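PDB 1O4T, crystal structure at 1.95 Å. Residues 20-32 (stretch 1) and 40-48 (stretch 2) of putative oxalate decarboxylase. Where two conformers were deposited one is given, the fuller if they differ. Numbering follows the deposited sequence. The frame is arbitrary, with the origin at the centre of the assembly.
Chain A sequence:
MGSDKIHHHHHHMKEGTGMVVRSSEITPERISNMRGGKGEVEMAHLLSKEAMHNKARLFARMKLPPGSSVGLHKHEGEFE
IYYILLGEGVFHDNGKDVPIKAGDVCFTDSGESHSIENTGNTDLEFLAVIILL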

# COMPACT_ATOMS: atom_id res chain seq x y z
N VAL A 20 -13.83 -3.52 5.27
CA VAL A 20 -13.13 -4.05 4.16
C VAL A 20 -13.69 -3.38 2.91
O VAL A 20 -14.91 -3.21 2.76
CB VAL A 20 -13.29 -5.55 4.09
CG1 VAL A 20 -12.62 -6.10 2.88
CG2 VAL A 20 -12.69 -6.19 5.35
N VAL A 21 -12.79 -2.98 2.02
CA VAL A 21 -13.17 -2.42 0.72
C VAL A 21 -12.55 -3.31 -0.35
O VAL A 21 -11.32 -3.45 -0.41
CB VAL A 21 -12.61 -0.99 0.55
CG1 VAL A 21 -12.89 -0.43 -0.86
CG2 VAL A 21 -13.14 -0.07 1.66
N ARG A 22 -13.39 -3.94 -1.18
CA ARG A 22 -12.90 -4.77 -2.29
C ARG A 22 -12.54 -3.91 -3.52
O ARG A 22 -13.44 -3.44 -4.23
CB ARG A 22 -13.89 -5.86 -2.68
CG ARG A 22 -13.36 -6.79 -3.79
CD ARG A 22 -13.84 -8.25 -3.71
NE ARG A 22 -13.31 -8.96 -2.53
CZ ARG A 22 -13.74 -10.15 -2.13
NH1 ARG A 22 -13.22 -10.72 -1.07
NH2 ARG A 22 -14.71 -10.78 -2.79
N SER A 23 -11.24 -3.66 -3.73
CA SER A 23 -10.73 -2.83 -4.86
C SER A 23 -11.50 -3.21 -6.11
O SER A 23 -12.04 -2.37 -6.84
CB SER A 23 -9.21 -3.08 -5.17
OG SER A 23 -8.33 -2.03 -4.74
N SER A 24 -11.52 -4.51 -6.34
CA SER A 24 -12.13 -5.08 -7.52
C SER A 24 -13.52 -4.45 -7.76
O SER A 24 -13.99 -4.39 -8.91
CB SER A 24 -12.21 -6.62 -7.32
OG SER A 24 -11.18 -7.03 -6.35
N GLU A 25 -14.15 -3.94 -6.70
CA GLU A 25 -15.51 -3.43 -6.78
C GLU A 25 -15.67 -1.90 -6.53
O GLU A 25 -16.74 -1.43 -6.08
CB GLU A 25 -16.36 -4.23 -5.83
CG GLU A 25 -16.33 -5.71 -6.20
CD GLU A 25 -17.10 -6.58 -5.23
OE1 GLU A 25 -17.38 -6.15 -4.08
OE2 GLU A 25 -17.42 -7.73 -5.61
N ILE A 26 -14.62 -1.13 -6.85
CA ILE A 26 -14.65 0.33 -6.81
C ILE A 26 -14.54 0.80 -8.25
O ILE A 26 -13.65 0.36 -8.98
CB ILE A 26 -13.45 0.91 -6.04
CG1 ILE A 26 -13.46 0.51 -4.55
CG2 ILE A 26 -13.36 2.44 -6.23
CD1 ILE A 26 -14.20 1.43 -3.62
N THR A 27 -15.43 1.70 -8.66
CA THR A 27 -15.38 2.23 -10.02
C THR A 27 -14.28 3.28 -10.12
O THR A 27 -14.28 4.29 -9.42
CB THR A 27 -16.73 2.81 -10.44
OG1 THR A 27 -17.76 1.81 -10.27
CG2 THR A 27 -16.76 3.10 -11.94
N PRO A 28 -13.31 3.05 -10.98
CA PRO A 28 -12.20 3.98 -11.11
C PRO A 28 -12.65 5.26 -11.80
O PRO A 28 -13.63 5.23 -12.54
CB PRO A 28 -11.22 3.19 -11.98
CG PRO A 28 -11.71 1.77 -11.88
CD PRO A 28 -13.16 1.90 -11.89
N GLU A 29 -11.97 6.38 -11.54
CA GLU A 29 -12.16 7.56 -12.38
C GLU A 29 -11.10 7.61 -13.45
O GLU A 29 -9.92 7.46 -13.17
CB GLU A 29 -12.24 8.87 -11.59
CG GLU A 29 -10.98 9.40 -10.95
CD GLU A 29 -11.19 10.74 -10.27
OE1 GLU A 29 -11.81 11.62 -10.93
OE2 GLU A 29 -10.72 10.92 -9.11
N ARG A 30 -11.54 7.80 -14.69
CA ARG A 30 -10.62 7.88 -15.81
C ARG A 30 -10.19 9.33 -15.93
O ARG A 30 -11.04 10.22 -16.01
CB ARG A 30 -11.29 7.35 -17.08
CG ARG A 30 -10.51 7.51 -18.36
CD ARG A 30 -11.41 7.51 -19.61
NE ARG A 30 -11.97 8.82 -20.02
CZ ARG A 30 -12.84 8.99 -21.03
NH1 ARG A 30 -13.28 7.94 -21.72
NH2 ARG A 30 -13.30 10.20 -21.34
N ILE A 31 -8.87 9.57 -15.92
CA ILE A 31 -8.31 10.92 -15.97
C ILE A 31 -7.39 11.01 -17.19
O ILE A 31 -6.53 10.16 -17.36
CB ILE A 31 -7.51 11.24 -14.70
CG1 ILE A 31 -8.38 11.09 -13.45
CG2 ILE A 31 -6.92 12.65 -14.80
CD1 ILE A 31 -7.60 10.91 -12.17
N SER A 32 -7.59 12.02 -18.03
CA SER A 32 -6.74 12.24 -19.20
C SER A 32 -5.68 13.30 -18.88
O SER A 32 -5.97 14.30 -18.21
CB SER A 32 -7.59 12.61 -20.40
OG SER A 32 -8.36 13.76 -20.14
N GLU A 40 -4.47 8.31 -21.00
CA GLU A 40 -5.54 8.23 -20.01
C GLU A 40 -5.10 7.25 -18.94
O GLU A 40 -4.56 6.20 -19.24
CB GLU A 40 -6.83 7.68 -20.61
CG GLU A 40 -7.57 8.57 -21.59
CD GLU A 40 -8.83 7.91 -22.15
OE1 GLU A 40 -9.10 6.74 -21.77
OE2 GLU A 40 -9.56 8.54 -22.95
N VAL A 41 -5.43 7.60 -17.70
CA VAL A 41 -5.07 6.89 -16.50
C VAL A 41 -6.37 6.60 -15.69
O VAL A 41 -7.41 7.21 -15.95
CB VAL A 41 -4.05 7.81 -15.81
CG1 VAL A 41 -4.34 8.06 -14.36
CG2 VAL A 41 -2.65 7.33 -16.13
N GLU A 42 -6.36 5.61 -14.80
CA GLU A 42 -7.52 5.30 -13.94
C GLU A 42 -7.12 5.37 -12.50
O GLU A 42 -6.08 4.85 -12.13
CB GLU A 42 -8.09 3.91 -14.18
CG GLU A 42 -8.78 3.76 -15.52
CD GLU A 42 -9.83 2.67 -15.49
OE1 GLU A 42 -9.54 1.55 -14.97
OE2 GLU A 42 -10.95 2.94 -15.95
N MET A 43 -7.95 6.04 -11.71
CA MET A 43 -7.72 6.18 -10.28
C MET A 43 -8.92 5.67 -9.50
O MET A 43 -10.02 6.17 -9.66
CB MET A 43 -7.45 7.64 -9.93
CG MET A 43 -7.11 7.83 -8.45
SD MET A 43 -7.10 9.56 -7.96
CE MET A 43 -5.64 9.99 -8.64
N ALA A 44 -8.68 4.64 -8.67
CA ALA A 44 -9.68 4.09 -7.75
C ALA A 44 -9.37 4.55 -6.34
O ALA A 44 -8.36 4.14 -5.76
CB ALA A 44 -9.67 2.56 -7.84
N HIS A 45 -10.23 5.40 -5.78
CA HIS A 45 -10.05 5.88 -4.41
C HIS A 45 -10.54 4.79 -3.45
O HIS A 45 -11.67 4.34 -3.53
CB HIS A 45 -10.79 7.16 -4.14
CG HIS A 45 -10.55 8.24 -5.16
ND1 HIS A 45 -9.78 9.35 -4.89
CD2 HIS A 45 -10.99 8.37 -6.44
CE1 HIS A 45 -9.75 10.12 -5.96
NE2 HIS A 45 -10.47 9.54 -6.92
N LEU A 46 -9.67 4.36 -2.55
CA LEU A 46 -9.96 3.20 -1.71
C LEU A 46 -10.43 3.59 -0.30
O LEU A 46 -11.32 2.95 0.26
CB LEU A 46 -8.74 2.29 -1.66
CG LEU A 46 -8.28 1.89 -3.04
CD1 LEU A 46 -7.10 0.95 -2.88
CD2 LEU A 46 -9.37 1.26 -3.86
N LEU A 47 -9.84 4.66 0.24
CA LEU A 47 -10.27 5.25 1.50
C LEU A 47 -10.26 6.75 1.42
O LEU A 47 -9.36 7.34 0.84
CB LEU A 47 -9.31 4.87 2.60
CG LEU A 47 -9.22 3.40 2.94
CD1 LEU A 47 -7.94 3.16 3.79
CD2 LEU A 47 -10.45 2.84 3.62
N SER A 48 -11.26 7.37 2.02
CA SER A 48 -11.33 8.81 2.06
C SER A 48 -10.38 9.38 3.11
O SER A 48 -9.90 8.68 4.01
CB SER A 48 -12.76 9.27 2.34
OG SER A 48 -13.11 9.09 3.70
O HOH W 1 -13.06 5.84 -7.61

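The two stretches pair as antiparallel β-strands. Strand 29-32 runs against the strand that begins at E40, with an angle of 147° between their directions. Together the stretches bury 787 Å², counting both sides.

Four backbone hydrogen bonds hold the strands together. E29 N donates to M43 O at 2.7 Å, and M43 N returns a bond to E29 O at 2.8 Å. I31 and V41 repeat the pattern: I31 N to V41 O and V41 N to I31 O are both 2.8 Å. R30 with E42 and S32 with E40 are the non-hydrogen-bonded pairs. Here CA-H groups approach carbonyls instead, as in R30 CA to V41 O and E42 CA to E29 O, both 3.3 Å. P28 extends the contact past the last bridge. Its ring nitrogen has no hydrogen to donate, but its CA lies 3.4 Å from M43 O.

Side chains alternate between the two faces of the sheet. E29, I31, V41 and M43 share one face; R30, S32, E40 and E42 share the other.

The end of E29 reaches past M43 to H45, whose NE2 donates to E29 OE2 at 2.6 Å, near the plane of the ring. R30 and E40 form a long salt bridge, R30 NE to E40 OE2 at 3.8 Å. The oxygen lies over the guanidinium face, so the attraction is between charges and no N-H points at it.

Apolar side chains also meet. I31 CD1 packs on M43 CB at 4.0 Å. I26 meets A44 through CG2 to CB at 4.0 Å, and L46 through CG1 to CD2 at 4.2 Å. V21 CG2 touches L47 CD2 at 4.4 Å.

One water receives a weak bond from H45 N, 3.4 Å from its oxygen, and donates to T27 O at 2.7 Å, linking the two backbones beyond the E29-M43 pair.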